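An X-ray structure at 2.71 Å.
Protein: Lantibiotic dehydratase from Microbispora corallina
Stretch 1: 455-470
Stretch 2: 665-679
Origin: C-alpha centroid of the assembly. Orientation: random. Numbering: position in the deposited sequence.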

# COMPACT_ATOMS: atom_id res chain seq x y z
N GLU A 455 0.91 -5.44 8.51
CA GLU A 455 0.11 -5.15 9.71
C GLU A 455 0.61 -5.95 10.91
O GLU A 455 0.90 -7.14 10.78
CB GLU A 455 -1.37 -5.50 9.47
CG GLU A 455 -2.20 -4.41 8.80
CD GLU A 455 -3.69 -4.76 8.74
OE1 GLU A 455 -4.43 -4.12 7.95
OE2 GLU A 455 -4.12 -5.68 9.47
N PRO A 456 0.72 -5.31 12.08
CA PRO A 456 0.97 -6.08 13.30
C PRO A 456 -0.10 -7.15 13.41
O PRO A 456 -1.26 -6.89 13.06
CB PRO A 456 0.82 -5.04 14.41
CG PRO A 456 1.11 -3.75 13.77
CD PRO A 456 0.62 -3.86 12.34
N ARG A 457 0.29 -8.34 13.82
CA ARG A 457 -0.61 -9.49 13.76
C ARG A 457 -1.84 -9.30 14.65
O ARG A 457 -1.80 -8.56 15.64
CB ARG A 457 0.13 -10.76 14.17
CG ARG A 457 -0.69 -12.02 14.01
CD ARG A 457 -0.02 -13.16 14.68
NE ARG A 457 -0.68 -14.41 14.36
CZ ARG A 457 -0.22 -15.59 14.75
NH1 ARG A 457 0.91 -15.64 15.44
NH2 ARG A 457 -0.87 -16.71 14.45
N ARG A 458 -2.94 -9.94 14.28
CA ARG A 458 -4.13 -9.94 15.11
C ARG A 458 -4.65 -11.35 15.27
O ARG A 458 -4.89 -12.04 14.28
CB ARG A 458 -5.21 -8.99 14.55
CG ARG A 458 -4.70 -7.56 14.27
CD ARG A 458 -5.78 -6.64 13.74
NE ARG A 458 -5.58 -6.37 12.32
CZ ARG A 458 -6.31 -6.92 11.35
NH1 ARG A 458 -7.31 -7.75 11.66
NH2 ARG A 458 -6.07 -6.63 10.09
N SER A 459 -4.85 -11.77 16.51
CA SER A 459 -5.23 -13.14 16.79
C SER A 459 -6.25 -13.24 17.90
O SER A 459 -6.00 -12.76 19.00
CB SER A 459 -4.00 -13.95 17.20
OG SER A 459 -4.33 -15.31 17.35
N ALA A 460 -7.39 -13.85 17.61
CA ALA A 460 -8.37 -14.12 18.66
C ALA A 460 -7.70 -15.02 19.69
O ALA A 460 -7.88 -14.86 20.89
CB ALA A 460 -9.62 -14.77 18.10
N ALA A 461 -6.92 -15.97 19.19
CA ALA A 461 -6.17 -16.91 20.03
C ALA A 461 -5.22 -16.24 21.03
O ALA A 461 -5.29 -16.47 22.24
CB ALA A 461 -5.40 -17.85 19.14
N LEU A 462 -4.33 -15.40 20.52
CA LEU A 462 -3.44 -14.64 21.39
C LEU A 462 -4.21 -13.78 22.39
O LEU A 462 -3.86 -13.71 23.57
CB LEU A 462 -2.52 -13.76 20.56
CG LEU A 462 -1.02 -14.06 20.52
CD1 LEU A 462 -0.78 -15.56 20.57
CD2 LEU A 462 -0.39 -13.42 19.27
N ALA A 463 -5.28 -13.12 21.94
CA ALA A 463 -6.01 -12.21 22.83
C ALA A 463 -6.59 -12.94 24.04
O ALA A 463 -6.53 -12.42 25.16
CB ALA A 463 -7.09 -11.44 22.07
N ARG A 464 -7.16 -14.13 23.83
CA ARG A 464 -7.68 -14.94 24.93
C ARG A 464 -6.62 -15.23 25.98
O ARG A 464 -6.87 -15.15 27.19
CB ARG A 464 -8.23 -16.26 24.41
CG ARG A 464 -9.64 -16.19 23.91
CD ARG A 464 -10.19 -17.59 23.77
NE ARG A 464 -9.33 -18.37 22.89
CZ ARG A 464 -9.44 -18.39 21.56
NH1 ARG A 464 -10.40 -17.70 20.96
NH2 ARG A 464 -8.59 -19.12 20.84
N LEU A 465 -5.42 -15.57 25.51
CA LEU A 465 -4.35 -15.93 26.40
C LEU A 465 -4.10 -14.78 27.34
O LEU A 465 -3.91 -14.97 28.54
CB LEU A 465 -3.07 -16.26 25.63
CG LEU A 465 -3.04 -17.47 24.68
CD1 LEU A 465 -1.66 -17.57 24.04
CD2 LEU A 465 -3.43 -18.79 25.37
N VAL A 466 -4.14 -13.57 26.79
CA VAL A 466 -3.87 -12.37 27.57
C VAL A 466 -5.01 -12.06 28.53
O VAL A 466 -4.78 -11.71 29.70
CB VAL A 466 -3.56 -11.15 26.65
CG1 VAL A 466 -3.42 -9.86 27.45
CG2 VAL A 466 -2.31 -11.42 25.83
N ALA A 467 -6.24 -12.22 28.05
CA ALA A 467 -7.43 -11.89 28.82
C ALA A 467 -7.54 -12.76 30.06
O ALA A 467 -7.71 -12.25 31.17
CB ALA A 467 -8.69 -12.01 27.97
N LYS A 468 -7.50 -14.08 29.86
CA LYS A 468 -7.46 -15.03 30.97
C LYS A 468 -6.35 -14.71 31.98
O LYS A 468 -6.61 -14.55 33.18
CB LYS A 468 -7.29 -16.45 30.44
CG LYS A 468 -8.54 -17.01 29.79
CD LYS A 468 -8.30 -18.42 29.28
CE LYS A 468 -7.29 -18.44 28.12
NZ LYS A 468 -6.97 -19.81 27.60
N ALA A 469 -5.12 -14.57 31.50
CA ALA A 469 -4.00 -14.24 32.37
C ALA A 469 -4.27 -12.98 33.19
O ALA A 469 -3.68 -12.81 34.24
CB ALA A 469 -2.71 -14.09 31.58
N ALA A 470 -5.12 -12.10 32.68
CA ALA A 470 -5.44 -10.85 33.39
C ALA A 470 -6.49 -11.05 34.50
O ALA A 470 -6.33 -10.52 35.61
CB ALA A 470 -5.89 -9.79 32.42
N PRO A 665 11.53 -14.38 16.53
CA PRO A 665 11.08 -14.27 17.92
C PRO A 665 9.57 -14.34 18.06
O PRO A 665 8.85 -14.24 17.08
CB PRO A 665 11.54 -12.88 18.30
CG PRO A 665 12.77 -12.72 17.55
CD PRO A 665 12.54 -13.36 16.21
N TRP A 666 9.11 -14.49 19.30
CA TRP A 666 7.69 -14.51 19.62
C TRP A 666 7.04 -13.18 19.18
O TRP A 666 7.52 -12.09 19.52
CB TRP A 666 7.49 -14.75 21.13
CG TRP A 666 6.06 -14.64 21.55
CD1 TRP A 666 5.44 -13.54 22.06
CD2 TRP A 666 5.08 -15.67 21.48
NE1 TRP A 666 4.12 -13.82 22.32
CE2 TRP A 666 3.87 -15.13 21.97
CE3 TRP A 666 5.09 -17.01 21.06
CZ2 TRP A 666 2.68 -15.87 22.03
CZ3 TRP A 666 3.92 -17.75 21.13
CH2 TRP A 666 2.73 -17.18 21.60
N ASP A 667 5.95 -13.29 18.42
CA ASP A 667 5.29 -12.10 17.89
C ASP A 667 3.92 -11.82 18.56
O ASP A 667 2.95 -12.59 18.41
CB ASP A 667 5.17 -12.23 16.36
CG ASP A 667 4.58 -10.99 15.71
OD1 ASP A 667 4.80 -9.88 16.24
OD2 ASP A 667 3.95 -11.11 14.65
N TRP A 668 3.86 -10.72 19.30
CA TRP A 668 2.67 -10.33 20.05
C TRP A 668 1.69 -9.59 19.16
O TRP A 668 0.51 -9.47 19.49
CB TRP A 668 3.03 -9.46 21.26
CG TRP A 668 3.25 -10.22 22.56
CD1 TRP A 668 4.38 -10.19 23.35
CD2 TRP A 668 2.33 -11.09 23.23
NE1 TRP A 668 4.20 -10.98 24.46
CE2 TRP A 668 2.96 -11.55 24.41
CE3 TRP A 668 1.03 -11.53 22.95
CZ2 TRP A 668 2.33 -12.43 25.30
CZ3 TRP A 668 0.42 -12.40 23.83
CH2 TRP A 668 1.07 -12.84 25.00
N GLY A 669 2.19 -9.08 18.03
CA GLY A 669 1.33 -8.42 17.07
C GLY A 669 0.72 -7.15 17.63
O GLY A 669 1.38 -6.40 18.34
N ALA A 670 -0.55 -6.92 17.29
CA ALA A 670 -1.28 -5.74 17.76
C ALA A 670 -1.29 -5.66 19.28
O ALA A 670 -1.31 -4.56 19.86
CB ALA A 670 -2.69 -5.76 17.23
N LEU A 671 -1.25 -6.84 19.91
CA LEU A 671 -1.36 -6.95 21.36
C LEU A 671 -0.21 -6.29 22.07
O LEU A 671 -0.22 -6.15 23.27
CB LEU A 671 -1.50 -8.40 21.80
CG LEU A 671 -2.94 -8.91 21.69
CD1 LEU A 671 -3.02 -10.42 21.79
CD2 LEU A 671 -3.80 -8.25 22.76
N SER A 672 0.76 -5.81 21.31
CA SER A 672 1.92 -5.17 21.89
C SER A 672 1.56 -3.86 22.59
O SER A 672 2.37 -3.29 23.34
CB SER A 672 2.99 -4.98 20.81
OG SER A 672 3.59 -3.71 20.90
N GLU A 673 0.34 -3.39 22.36
CA GLU A 673 -0.11 -2.12 22.94
C GLU A 673 -0.57 -2.25 24.40
O GLU A 673 -0.64 -1.24 25.11
CB GLU A 673 -1.23 -1.51 22.10
CG GLU A 673 -0.85 -1.22 20.65
CD GLU A 673 0.31 -0.24 20.53
OE1 GLU A 673 0.35 0.75 21.31
OE2 GLU A 673 1.18 -0.46 19.66
N MET A 674 -0.89 -3.48 24.82
CA MET A 674 -1.35 -3.74 26.17
C MET A 674 -0.31 -3.24 27.17
O MET A 674 0.88 -3.25 26.87
CB MET A 674 -1.62 -5.23 26.36
CG MET A 674 -2.72 -5.82 25.47
SD MET A 674 -4.36 -5.31 26.01
CE MET A 674 -4.15 -5.62 27.75
N PRO A 675 -0.76 -2.72 28.33
CA PRO A 675 0.15 -2.20 29.35
C PRO A 675 0.97 -3.32 29.97
O PRO A 675 2.12 -3.11 30.37
CB PRO A 675 -0.78 -1.60 30.41
CG PRO A 675 -2.09 -2.28 30.20
CD PRO A 675 -2.18 -2.57 28.72
N PHE A 676 0.37 -4.51 30.05
CA PHE A 676 1.11 -5.67 30.50
C PHE A 676 0.84 -6.83 29.61
O PHE A 676 -0.30 -7.11 29.28
CB PHE A 676 0.80 -6.06 31.95
CG PHE A 676 1.41 -7.37 32.37
CD1 PHE A 676 2.78 -7.45 32.65
CD2 PHE A 676 0.64 -8.52 32.46
CE1 PHE A 676 3.36 -8.66 33.01
CE2 PHE A 676 1.20 -9.72 32.83
CZ PHE A 676 2.57 -9.80 33.10
N LEU A 677 1.93 -7.50 29.22
CA LEU A 677 1.90 -8.78 28.50
C LEU A 677 2.60 -9.88 29.31
O LEU A 677 3.76 -9.74 29.71
CB LEU A 677 2.57 -8.64 27.14
CG LEU A 677 1.75 -7.92 26.07
CD1 LEU A 677 2.67 -7.63 24.94
CD2 LEU A 677 0.55 -8.77 25.61
N PRO A 678 1.89 -10.99 29.55
CA PRO A 678 2.39 -12.12 30.33
C PRO A 678 3.58 -12.77 29.63
O PRO A 678 3.59 -12.76 28.40
CB PRO A 678 1.22 -13.11 30.31
CG PRO A 678 0.48 -12.78 29.06
CD PRO A 678 0.61 -11.30 28.88
N GLY A 679 4.55 -13.28 30.39
CA GLY A 679 5.58 -14.15 29.84
C GLY A 679 4.92 -15.40 29.27
O GLY A 679 3.89 -15.83 29.76
O HOH W 1 3.00 -9.22 12.88

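The first stretch enters as an extended segment and becomes a helix at Ala460; the second is mostly irregular, with a 3-10 segment at 670-673 and a short strand at 676-677. Their backbones come closest where Arg457 passes Gly669, the CA atoms 4.0 Å apart. Here lies the one direct hydrogen bond between the stretches: Ala670 N donates to Arg457 O at 2.6 Å, short and nearly linear at 175°. Gly669 CA also lies 3.4 Å from Arg457 O, a CA-H...O contact. Glycine suits this position twice over: its phi of 64° is one that glycine favours, and an ideal CB would lie 2.4 Å from Arg457 O, a clash. A water bridges the two stretches, donating to Asp667 OD2 at 2.8 Å and accepting a weak bond from Arg457 N at 3.0 Å. The other carboxylate oxygen, Asp667 OD1, accepts from Gly669 N at 3.3 Å, so the aspartate also bonds within its own stretch, two residues along.

Ser459 caps the helix, its OG accepting from Leu462 N at 3.2 Å and satisfying an amide that the first turn leaves without a helical carbonyl partner. Beyond it, Leu462, Val466 and Ala469 point toward the second stretch, a spacing of about one helical turn that lines up their apolar side chains.

Leu462 packs its CB 3.6 Å from Leu671 CD1, while its CD1 lies 3.8 Å from Trp666 CZ2. Val466 is the most extensively covered residue: its CG2 approaches Trp668 CZ3 at 3.5 Å and Leu677 CD2 at 3.9 Å, and its CG1 lies 4.3 Å from Met674 CE. A compact, branched valine suits a place bordered by several apolar side chains. Farther along, Ala469 CB meets Pro678 CB at 4.2 Å, an ordinary van der Waals contact between a methyl group and a proline ring.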